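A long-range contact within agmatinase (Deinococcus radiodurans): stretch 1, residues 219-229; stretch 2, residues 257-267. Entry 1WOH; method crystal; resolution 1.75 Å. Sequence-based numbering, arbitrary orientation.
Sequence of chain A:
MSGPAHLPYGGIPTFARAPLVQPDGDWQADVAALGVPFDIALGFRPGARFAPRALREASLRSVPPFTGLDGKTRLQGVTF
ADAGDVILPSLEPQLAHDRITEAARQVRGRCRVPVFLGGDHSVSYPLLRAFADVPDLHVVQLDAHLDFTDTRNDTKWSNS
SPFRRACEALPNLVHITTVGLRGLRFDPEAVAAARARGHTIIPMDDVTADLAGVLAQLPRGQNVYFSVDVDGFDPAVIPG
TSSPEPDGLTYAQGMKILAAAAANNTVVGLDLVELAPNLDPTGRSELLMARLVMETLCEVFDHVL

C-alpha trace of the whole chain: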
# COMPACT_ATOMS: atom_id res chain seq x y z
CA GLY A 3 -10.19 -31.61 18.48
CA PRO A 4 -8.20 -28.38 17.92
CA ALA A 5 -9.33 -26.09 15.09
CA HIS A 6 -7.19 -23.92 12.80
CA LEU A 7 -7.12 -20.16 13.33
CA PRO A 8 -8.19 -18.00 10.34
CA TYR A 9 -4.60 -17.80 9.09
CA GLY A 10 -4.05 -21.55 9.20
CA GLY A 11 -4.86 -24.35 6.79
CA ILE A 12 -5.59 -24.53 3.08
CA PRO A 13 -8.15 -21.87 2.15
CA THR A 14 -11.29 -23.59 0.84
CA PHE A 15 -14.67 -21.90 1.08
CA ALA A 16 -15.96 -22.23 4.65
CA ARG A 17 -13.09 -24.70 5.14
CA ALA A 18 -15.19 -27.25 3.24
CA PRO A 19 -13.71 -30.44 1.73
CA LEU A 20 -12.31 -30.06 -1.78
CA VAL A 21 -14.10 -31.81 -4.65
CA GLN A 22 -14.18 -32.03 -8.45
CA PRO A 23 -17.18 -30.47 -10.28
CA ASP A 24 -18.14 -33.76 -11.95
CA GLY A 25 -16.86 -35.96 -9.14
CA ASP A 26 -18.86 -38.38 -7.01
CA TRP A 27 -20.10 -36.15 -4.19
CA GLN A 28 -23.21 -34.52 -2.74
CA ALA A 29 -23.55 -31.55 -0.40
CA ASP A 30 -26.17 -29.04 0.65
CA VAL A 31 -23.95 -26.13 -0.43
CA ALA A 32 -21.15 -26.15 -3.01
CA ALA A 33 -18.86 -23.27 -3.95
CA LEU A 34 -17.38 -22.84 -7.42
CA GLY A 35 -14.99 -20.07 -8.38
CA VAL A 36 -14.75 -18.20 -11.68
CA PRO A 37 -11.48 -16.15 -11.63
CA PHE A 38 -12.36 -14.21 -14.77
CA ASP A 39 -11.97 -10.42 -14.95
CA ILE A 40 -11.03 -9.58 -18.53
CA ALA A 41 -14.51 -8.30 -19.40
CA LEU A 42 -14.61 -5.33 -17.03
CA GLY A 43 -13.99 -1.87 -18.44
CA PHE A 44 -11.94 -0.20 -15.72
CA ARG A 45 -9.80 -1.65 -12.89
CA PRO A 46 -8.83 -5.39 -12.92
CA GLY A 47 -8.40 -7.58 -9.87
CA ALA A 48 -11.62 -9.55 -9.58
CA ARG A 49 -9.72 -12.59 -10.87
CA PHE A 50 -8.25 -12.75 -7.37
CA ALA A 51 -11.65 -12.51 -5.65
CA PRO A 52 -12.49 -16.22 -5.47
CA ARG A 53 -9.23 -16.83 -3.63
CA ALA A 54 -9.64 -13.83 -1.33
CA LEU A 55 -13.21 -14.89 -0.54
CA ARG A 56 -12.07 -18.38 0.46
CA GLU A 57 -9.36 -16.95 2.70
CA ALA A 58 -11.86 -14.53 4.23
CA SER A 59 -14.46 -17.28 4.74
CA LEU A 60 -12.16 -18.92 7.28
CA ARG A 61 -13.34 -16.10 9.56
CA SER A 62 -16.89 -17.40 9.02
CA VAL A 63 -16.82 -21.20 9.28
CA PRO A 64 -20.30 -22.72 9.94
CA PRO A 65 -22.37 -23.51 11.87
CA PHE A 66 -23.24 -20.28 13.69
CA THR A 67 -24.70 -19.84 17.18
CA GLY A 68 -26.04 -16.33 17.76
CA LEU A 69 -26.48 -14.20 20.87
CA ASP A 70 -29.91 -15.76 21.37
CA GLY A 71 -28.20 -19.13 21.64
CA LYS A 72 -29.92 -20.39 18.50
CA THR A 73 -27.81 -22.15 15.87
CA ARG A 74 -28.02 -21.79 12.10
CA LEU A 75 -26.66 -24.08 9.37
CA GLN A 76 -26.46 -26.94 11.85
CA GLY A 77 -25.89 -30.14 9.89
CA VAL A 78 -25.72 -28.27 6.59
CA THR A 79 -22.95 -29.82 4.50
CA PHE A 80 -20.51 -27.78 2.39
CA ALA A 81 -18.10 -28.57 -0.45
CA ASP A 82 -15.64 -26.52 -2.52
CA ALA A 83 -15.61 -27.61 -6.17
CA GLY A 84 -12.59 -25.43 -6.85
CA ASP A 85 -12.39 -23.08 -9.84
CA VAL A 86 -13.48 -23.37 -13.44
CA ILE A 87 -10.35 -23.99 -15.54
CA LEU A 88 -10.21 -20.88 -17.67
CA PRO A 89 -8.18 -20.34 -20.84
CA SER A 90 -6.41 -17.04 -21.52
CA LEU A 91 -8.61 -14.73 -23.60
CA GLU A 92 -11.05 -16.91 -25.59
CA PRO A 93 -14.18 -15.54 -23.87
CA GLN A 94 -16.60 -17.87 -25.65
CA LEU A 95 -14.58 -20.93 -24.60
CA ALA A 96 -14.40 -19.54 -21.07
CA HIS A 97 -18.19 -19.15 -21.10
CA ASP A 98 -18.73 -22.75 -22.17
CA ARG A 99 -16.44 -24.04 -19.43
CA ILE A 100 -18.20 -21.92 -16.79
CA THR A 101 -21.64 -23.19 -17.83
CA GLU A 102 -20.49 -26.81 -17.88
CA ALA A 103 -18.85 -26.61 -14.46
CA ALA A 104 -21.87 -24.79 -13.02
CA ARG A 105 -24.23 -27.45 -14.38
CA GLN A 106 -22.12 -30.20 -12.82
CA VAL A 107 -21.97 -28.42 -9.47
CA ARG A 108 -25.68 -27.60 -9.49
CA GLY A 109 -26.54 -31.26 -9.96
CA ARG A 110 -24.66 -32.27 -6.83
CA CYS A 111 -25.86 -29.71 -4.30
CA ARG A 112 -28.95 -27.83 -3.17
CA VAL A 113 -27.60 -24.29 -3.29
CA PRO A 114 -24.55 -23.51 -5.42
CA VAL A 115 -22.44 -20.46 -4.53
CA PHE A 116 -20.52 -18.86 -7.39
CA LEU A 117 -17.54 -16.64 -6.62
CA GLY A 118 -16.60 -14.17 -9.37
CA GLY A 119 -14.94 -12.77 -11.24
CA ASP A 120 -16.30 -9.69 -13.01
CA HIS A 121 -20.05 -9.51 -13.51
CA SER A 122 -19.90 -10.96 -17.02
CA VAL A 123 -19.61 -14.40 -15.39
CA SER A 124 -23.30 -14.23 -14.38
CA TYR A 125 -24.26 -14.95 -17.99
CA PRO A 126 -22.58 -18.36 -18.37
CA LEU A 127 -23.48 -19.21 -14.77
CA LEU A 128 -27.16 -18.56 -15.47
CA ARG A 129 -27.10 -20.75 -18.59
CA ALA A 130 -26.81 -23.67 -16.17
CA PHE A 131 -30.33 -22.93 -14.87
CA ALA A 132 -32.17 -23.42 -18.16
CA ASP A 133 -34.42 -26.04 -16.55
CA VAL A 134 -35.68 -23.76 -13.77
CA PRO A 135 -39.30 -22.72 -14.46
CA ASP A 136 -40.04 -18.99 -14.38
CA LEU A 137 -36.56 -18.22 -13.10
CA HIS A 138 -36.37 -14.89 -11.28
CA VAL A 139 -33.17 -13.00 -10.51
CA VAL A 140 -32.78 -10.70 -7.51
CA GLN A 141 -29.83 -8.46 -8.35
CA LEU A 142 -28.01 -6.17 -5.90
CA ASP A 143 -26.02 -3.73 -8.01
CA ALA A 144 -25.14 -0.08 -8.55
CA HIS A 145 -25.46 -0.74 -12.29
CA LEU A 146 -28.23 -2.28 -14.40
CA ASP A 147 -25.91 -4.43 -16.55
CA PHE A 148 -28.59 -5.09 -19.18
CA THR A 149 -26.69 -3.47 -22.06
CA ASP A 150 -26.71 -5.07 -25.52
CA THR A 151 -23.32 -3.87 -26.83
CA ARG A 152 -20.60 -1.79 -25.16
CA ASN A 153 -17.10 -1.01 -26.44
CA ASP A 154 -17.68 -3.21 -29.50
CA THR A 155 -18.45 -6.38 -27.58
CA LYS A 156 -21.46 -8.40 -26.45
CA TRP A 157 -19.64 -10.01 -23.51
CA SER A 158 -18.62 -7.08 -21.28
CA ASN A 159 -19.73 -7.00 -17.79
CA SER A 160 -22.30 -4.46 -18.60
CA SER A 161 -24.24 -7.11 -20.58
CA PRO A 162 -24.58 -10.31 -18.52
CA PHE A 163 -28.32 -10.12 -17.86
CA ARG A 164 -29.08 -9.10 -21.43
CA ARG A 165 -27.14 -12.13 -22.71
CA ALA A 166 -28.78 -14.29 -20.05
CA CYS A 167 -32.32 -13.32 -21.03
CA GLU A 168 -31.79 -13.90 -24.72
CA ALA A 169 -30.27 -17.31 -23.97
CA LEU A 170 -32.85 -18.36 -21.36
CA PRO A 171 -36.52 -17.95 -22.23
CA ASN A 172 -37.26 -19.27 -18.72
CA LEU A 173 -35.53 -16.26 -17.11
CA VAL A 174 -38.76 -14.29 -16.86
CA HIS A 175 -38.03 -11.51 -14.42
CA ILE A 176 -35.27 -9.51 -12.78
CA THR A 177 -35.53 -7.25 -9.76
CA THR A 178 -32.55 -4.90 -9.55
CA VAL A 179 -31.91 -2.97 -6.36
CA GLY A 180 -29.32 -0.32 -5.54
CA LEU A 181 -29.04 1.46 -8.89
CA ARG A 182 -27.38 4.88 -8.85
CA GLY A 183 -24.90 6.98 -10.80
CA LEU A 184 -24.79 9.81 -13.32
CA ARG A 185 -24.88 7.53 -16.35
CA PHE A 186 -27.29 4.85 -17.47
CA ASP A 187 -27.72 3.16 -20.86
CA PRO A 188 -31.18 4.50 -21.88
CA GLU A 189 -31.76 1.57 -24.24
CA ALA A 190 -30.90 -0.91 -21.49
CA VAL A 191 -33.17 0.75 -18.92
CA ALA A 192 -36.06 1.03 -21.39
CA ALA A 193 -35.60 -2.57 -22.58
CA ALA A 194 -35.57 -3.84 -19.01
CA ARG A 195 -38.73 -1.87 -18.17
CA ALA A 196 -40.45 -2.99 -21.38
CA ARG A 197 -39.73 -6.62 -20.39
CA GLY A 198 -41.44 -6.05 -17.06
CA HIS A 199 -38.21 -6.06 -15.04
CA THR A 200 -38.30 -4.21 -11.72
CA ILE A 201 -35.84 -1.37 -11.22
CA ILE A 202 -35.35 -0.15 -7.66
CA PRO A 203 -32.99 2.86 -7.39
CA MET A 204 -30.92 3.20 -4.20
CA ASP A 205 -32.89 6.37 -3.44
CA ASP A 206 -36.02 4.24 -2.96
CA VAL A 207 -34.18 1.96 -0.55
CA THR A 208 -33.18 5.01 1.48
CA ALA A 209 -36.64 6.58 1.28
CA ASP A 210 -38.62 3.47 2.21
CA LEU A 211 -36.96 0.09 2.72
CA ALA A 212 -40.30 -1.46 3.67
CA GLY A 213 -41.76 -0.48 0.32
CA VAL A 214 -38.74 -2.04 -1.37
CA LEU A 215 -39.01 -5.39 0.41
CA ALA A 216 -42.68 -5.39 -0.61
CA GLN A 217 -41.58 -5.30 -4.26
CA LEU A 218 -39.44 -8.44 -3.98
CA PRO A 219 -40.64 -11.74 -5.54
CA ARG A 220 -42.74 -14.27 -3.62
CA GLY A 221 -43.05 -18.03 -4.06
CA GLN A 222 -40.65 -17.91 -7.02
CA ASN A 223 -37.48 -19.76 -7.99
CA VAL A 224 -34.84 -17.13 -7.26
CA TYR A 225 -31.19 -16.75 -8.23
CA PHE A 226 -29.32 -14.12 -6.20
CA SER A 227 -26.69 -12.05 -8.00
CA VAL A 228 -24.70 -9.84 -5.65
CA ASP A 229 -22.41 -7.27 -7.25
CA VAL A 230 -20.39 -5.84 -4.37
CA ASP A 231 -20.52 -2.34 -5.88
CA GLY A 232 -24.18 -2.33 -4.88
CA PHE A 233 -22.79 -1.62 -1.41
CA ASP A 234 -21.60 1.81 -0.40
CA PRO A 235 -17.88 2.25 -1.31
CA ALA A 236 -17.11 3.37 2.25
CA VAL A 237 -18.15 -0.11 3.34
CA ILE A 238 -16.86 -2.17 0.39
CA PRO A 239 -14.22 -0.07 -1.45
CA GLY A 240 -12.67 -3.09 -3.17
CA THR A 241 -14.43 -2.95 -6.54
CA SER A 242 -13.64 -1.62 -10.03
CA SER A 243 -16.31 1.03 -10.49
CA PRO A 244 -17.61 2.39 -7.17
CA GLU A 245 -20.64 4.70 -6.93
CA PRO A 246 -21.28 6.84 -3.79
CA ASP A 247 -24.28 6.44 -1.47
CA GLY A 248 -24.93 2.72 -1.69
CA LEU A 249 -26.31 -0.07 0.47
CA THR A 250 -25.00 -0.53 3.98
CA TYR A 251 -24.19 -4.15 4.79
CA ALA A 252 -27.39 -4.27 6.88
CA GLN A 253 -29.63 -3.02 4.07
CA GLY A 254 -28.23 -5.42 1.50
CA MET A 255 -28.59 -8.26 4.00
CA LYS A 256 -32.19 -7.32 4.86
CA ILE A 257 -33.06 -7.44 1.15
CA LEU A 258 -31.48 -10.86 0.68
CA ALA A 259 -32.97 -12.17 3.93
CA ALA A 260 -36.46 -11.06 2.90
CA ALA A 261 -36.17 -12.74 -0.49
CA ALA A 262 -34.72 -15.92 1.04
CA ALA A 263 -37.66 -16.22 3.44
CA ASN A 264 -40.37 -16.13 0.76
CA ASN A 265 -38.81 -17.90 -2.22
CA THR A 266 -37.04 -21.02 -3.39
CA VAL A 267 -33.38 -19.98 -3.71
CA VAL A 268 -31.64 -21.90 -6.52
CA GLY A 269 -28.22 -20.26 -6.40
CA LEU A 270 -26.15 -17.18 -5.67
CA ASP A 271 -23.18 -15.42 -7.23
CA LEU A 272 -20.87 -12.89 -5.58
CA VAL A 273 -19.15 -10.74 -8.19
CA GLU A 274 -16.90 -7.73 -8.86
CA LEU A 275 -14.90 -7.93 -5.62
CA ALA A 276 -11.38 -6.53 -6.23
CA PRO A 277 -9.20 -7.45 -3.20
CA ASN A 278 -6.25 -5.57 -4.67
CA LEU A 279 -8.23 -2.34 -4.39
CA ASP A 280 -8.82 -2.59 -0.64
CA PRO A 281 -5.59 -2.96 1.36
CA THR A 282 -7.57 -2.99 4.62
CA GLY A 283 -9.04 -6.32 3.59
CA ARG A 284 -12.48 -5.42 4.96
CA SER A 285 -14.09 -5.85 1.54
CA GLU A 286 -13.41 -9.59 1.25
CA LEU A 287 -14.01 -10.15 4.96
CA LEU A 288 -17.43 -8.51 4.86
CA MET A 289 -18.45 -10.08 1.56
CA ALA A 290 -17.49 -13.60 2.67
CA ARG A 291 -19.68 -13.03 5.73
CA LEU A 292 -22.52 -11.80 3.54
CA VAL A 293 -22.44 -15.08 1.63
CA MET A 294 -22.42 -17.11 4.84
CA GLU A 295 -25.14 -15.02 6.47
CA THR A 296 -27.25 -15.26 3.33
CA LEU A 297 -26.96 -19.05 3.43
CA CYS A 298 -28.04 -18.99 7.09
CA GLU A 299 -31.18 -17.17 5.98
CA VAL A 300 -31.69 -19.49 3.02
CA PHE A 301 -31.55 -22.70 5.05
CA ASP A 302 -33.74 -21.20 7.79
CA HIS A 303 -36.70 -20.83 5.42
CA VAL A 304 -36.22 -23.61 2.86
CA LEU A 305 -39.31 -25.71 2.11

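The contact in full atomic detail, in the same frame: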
# COMPACT_ATOMS: atom_id res chain seq x y z
N PRO A 219 -39.86 -10.58 -5.11
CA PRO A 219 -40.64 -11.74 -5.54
C PRO A 219 -41.12 -12.62 -4.38
O PRO A 219 -40.54 -12.61 -3.30
CB PRO A 219 -39.69 -12.47 -6.48
CG PRO A 219 -38.34 -12.12 -5.94
CD PRO A 219 -38.48 -10.65 -5.64
N ARG A 220 -42.19 -13.38 -4.63
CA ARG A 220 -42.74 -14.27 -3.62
C ARG A 220 -43.15 -15.61 -4.23
O ARG A 220 -43.83 -15.65 -5.25
CB ARG A 220 -43.95 -13.61 -2.95
CG ARG A 220 -43.59 -12.37 -2.17
CD ARG A 220 -44.82 -11.72 -1.55
NE ARG A 220 -44.45 -10.62 -0.66
CZ ARG A 220 -43.80 -9.52 -1.04
NH1 ARG A 220 -43.44 -9.37 -2.31
NH2 ARG A 220 -43.51 -8.58 -0.15
N GLY A 221 -42.72 -16.70 -3.59
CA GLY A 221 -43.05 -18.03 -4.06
C GLY A 221 -42.42 -18.39 -5.40
O GLY A 221 -42.90 -19.30 -6.09
N GLN A 222 -41.35 -17.70 -5.75
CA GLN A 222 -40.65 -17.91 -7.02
C GLN A 222 -39.34 -18.67 -6.86
O GLN A 222 -38.85 -18.87 -5.75
CB GLN A 222 -40.35 -16.55 -7.66
CG GLN A 222 -41.55 -15.64 -7.76
CD GLN A 222 -42.48 -16.02 -8.89
OE1 GLN A 222 -42.53 -17.18 -9.31
NE2 GLN A 222 -43.23 -15.05 -9.39
N ASN A 223 -38.77 -19.10 -7.99
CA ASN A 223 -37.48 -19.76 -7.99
C ASN A 223 -36.56 -18.57 -8.19
O ASN A 223 -36.61 -17.91 -9.24
CB ASN A 223 -37.34 -20.73 -9.16
CG ASN A 223 -38.17 -21.97 -8.97
OD1 ASN A 223 -38.15 -22.58 -7.90
ND2 ASN A 223 -38.89 -22.37 -10.02
N VAL A 224 -35.73 -18.28 -7.20
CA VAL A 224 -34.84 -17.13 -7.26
C VAL A 224 -33.35 -17.41 -7.26
O VAL A 224 -32.85 -18.25 -6.52
CB VAL A 224 -35.17 -16.16 -6.09
CG1 VAL A 224 -34.13 -15.03 -6.02
CG2 VAL A 224 -36.57 -15.59 -6.27
N TYR A 225 -32.64 -16.68 -8.13
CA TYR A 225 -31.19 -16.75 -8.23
C TYR A 225 -30.76 -15.38 -7.72
O TYR A 225 -31.28 -14.36 -8.16
CB TYR A 225 -30.77 -16.91 -9.69
CG TYR A 225 -29.28 -16.87 -9.93
CD1 TYR A 225 -28.54 -18.05 -10.09
CD2 TYR A 225 -28.61 -15.65 -10.06
CE1 TYR A 225 -27.18 -18.02 -10.37
CE2 TYR A 225 -27.24 -15.61 -10.34
CZ TYR A 225 -26.54 -16.79 -10.50
OH TYR A 225 -25.20 -16.74 -10.80
N PHE A 226 -29.83 -15.37 -6.77
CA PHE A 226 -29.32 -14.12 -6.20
C PHE A 226 -28.02 -13.74 -6.89
O PHE A 226 -27.10 -14.56 -6.97
CB PHE A 226 -28.99 -14.29 -4.71
CG PHE A 226 -30.18 -14.34 -3.80
CD1 PHE A 226 -30.25 -15.30 -2.79
CD2 PHE A 226 -31.20 -13.40 -3.90
CE1 PHE A 226 -31.31 -15.32 -1.89
CE2 PHE A 226 -32.27 -13.41 -3.00
CZ PHE A 226 -32.33 -14.37 -1.99
N SER A 227 -27.93 -12.51 -7.40
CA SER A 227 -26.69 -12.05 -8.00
C SER A 227 -26.28 -10.84 -7.18
O SER A 227 -26.97 -9.82 -7.19
CB SER A 227 -26.86 -11.64 -9.46
OG SER A 227 -25.62 -11.16 -9.96
N VAL A 228 -25.17 -10.95 -6.47
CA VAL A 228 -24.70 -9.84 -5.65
C VAL A 228 -23.43 -9.22 -6.21
O VAL A 228 -22.37 -9.84 -6.19
CB VAL A 228 -24.41 -10.29 -4.20
CG1 VAL A 228 -23.92 -9.10 -3.38
CG2 VAL A 228 -25.68 -10.89 -3.58
N ASP A 229 -23.56 -8.02 -6.75
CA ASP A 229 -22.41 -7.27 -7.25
C ASP A 229 -22.01 -6.43 -6.04
O ASP A 229 -22.83 -5.65 -5.53
CB ASP A 229 -22.83 -6.36 -8.41
CG ASP A 229 -21.68 -5.56 -8.97
OD1 ASP A 229 -20.72 -5.26 -8.23
OD2 ASP A 229 -21.73 -5.20 -10.17
N ILE A 257 -32.45 -7.16 2.45
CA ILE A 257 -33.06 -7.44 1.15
C ILE A 257 -32.92 -8.92 0.83
O ILE A 257 -33.90 -9.58 0.46
CB ILE A 257 -32.38 -6.60 0.04
CG1 ILE A 257 -32.72 -5.12 0.23
CG2 ILE A 257 -32.87 -7.06 -1.35
CD1 ILE A 257 -31.90 -4.19 -0.62
N LEU A 258 -31.71 -9.45 0.97
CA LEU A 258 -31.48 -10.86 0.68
C LEU A 258 -32.27 -11.75 1.65
O LEU A 258 -32.86 -12.75 1.25
CB LEU A 258 -29.99 -11.19 0.78
CG LEU A 258 -29.12 -10.46 -0.26
CD1 LEU A 258 -27.64 -10.59 0.09
CD2 LEU A 258 -29.40 -11.01 -1.66
N ALA A 259 -32.27 -11.39 2.93
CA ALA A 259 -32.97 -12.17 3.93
C ALA A 259 -34.46 -12.25 3.61
O ALA A 259 -35.08 -13.32 3.71
CB ALA A 259 -32.76 -11.57 5.32
N ALA A 260 -35.04 -11.12 3.22
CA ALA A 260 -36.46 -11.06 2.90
C ALA A 260 -36.79 -11.97 1.72
O ALA A 260 -37.77 -12.72 1.75
CB ALA A 260 -36.86 -9.63 2.57
N ALA A 261 -35.96 -11.91 0.69
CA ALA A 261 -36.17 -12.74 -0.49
C ALA A 261 -35.99 -14.22 -0.16
O ALA A 261 -36.74 -15.06 -0.65
CB ALA A 261 -35.22 -12.32 -1.60
N ALA A 262 -35.01 -14.54 0.68
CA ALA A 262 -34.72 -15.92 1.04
C ALA A 262 -35.84 -16.56 1.86
O ALA A 262 -36.04 -17.78 1.82
CB ALA A 262 -33.41 -15.99 1.83
N ALA A 263 -36.58 -15.74 2.59
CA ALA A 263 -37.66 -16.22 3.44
C ALA A 263 -38.96 -16.53 2.70
O ALA A 263 -39.79 -17.29 3.20
CB ALA A 263 -37.94 -15.21 4.55
N ASN A 264 -39.13 -15.95 1.52
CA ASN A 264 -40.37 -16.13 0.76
C ASN A 264 -40.21 -16.76 -0.62
O ASN A 264 -41.15 -16.73 -1.41
CB ASN A 264 -41.07 -14.78 0.60
CG ASN A 264 -41.37 -14.12 1.93
OD1 ASN A 264 -42.17 -14.62 2.72
ND2 ASN A 264 -40.71 -12.99 2.20
N ASN A 265 -39.04 -17.31 -0.91
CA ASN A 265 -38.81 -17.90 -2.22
C ASN A 265 -37.95 -19.14 -2.16
O ASN A 265 -37.38 -19.47 -1.13
CB ASN A 265 -38.12 -16.88 -3.14
CG ASN A 265 -38.98 -15.66 -3.42
OD1 ASN A 265 -39.86 -15.69 -4.29
ND2 ASN A 265 -38.74 -14.59 -2.68
N THR A 266 -37.87 -19.84 -3.29
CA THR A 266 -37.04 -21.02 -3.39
C THR A 266 -35.74 -20.54 -4.03
O THR A 266 -35.71 -20.24 -5.22
CB THR A 266 -37.67 -22.09 -4.30
OG1 THR A 266 -38.93 -22.50 -3.75
CG2 THR A 266 -36.76 -23.30 -4.43
N VAL A 267 -34.68 -20.44 -3.24
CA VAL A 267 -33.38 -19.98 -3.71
C VAL A 267 -32.62 -21.10 -4.42
O VAL A 267 -32.32 -22.14 -3.82
CB VAL A 267 -32.53 -19.45 -2.53
CG1 VAL A 267 -31.19 -18.92 -3.03
CG2 VAL A 267 -33.30 -18.36 -1.80
O HOH W 1 -39.49 -11.64 -0.86
O HOH W 2 -40.42 -22.77 -6.47

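Strand 223-229 of agmatinase runs beside the second stretch, whose helix, begun before Ile-257, has its axis nearly antiparallel to that of the strand (154°), before the chain turns back to pair with the strand in parallel register. The main bump is Phe-226, whose CA-to-CB bond points toward the second stretch and whose ring fills a hollow lined by Leu-258, Ala-261, Ala-262 and Val-267. Leu-258 covers one ring face, its CD2 lying 4.0 Å from the centroid of the Phe-226 ring and 22° off the normal. At the ring edge Phe-226 CE2 lies 3.4 Å from Ala-261 CB, while Phe-226 CZ comes within 3.8 Å of Ala-262 N. Val-267 CG2 touches Phe-226 CE1 at 3.6 Å. Further along the strand, Val-228 CG2 meets Leu-258 CD1 more loosely, at 4.2 Å.

At the other end the plug is polar. The side chain of Asn-265 reaches into the curve of loop 219-222: its ND2 donates to Pro-219 O (2.7 Å) and its OD1 accepts from Gln-222 N (2.9 Å), so one amide satisfies two backbone groups of the loop. Asn-265 ND2 also donates to Ala-261 O (2.9 Å), tying the loop to the helix. Beside this plug, Gly-221 N donates to Asn-264 O (2.7 Å); Gly-221 has a positive phi of 67°, which favours glycine. Val-224 CG2 packs on Asn-265 CB at 3.7 Å, placing an apolar surface against the stem of the amide.

Sheet pairing follows directly: Thr-266 N donates to Gln-222 O (2.8 Å), and Val-224 N to Thr-266 O (2.8 Å). Asn-223 and Thr-266 share one face of the sheet, where a water bridges Asn-223 OD1 (2.7 Å) and Thr-266 OG1 (3.1 Å); Val-224 and Val-267 share the other, buried.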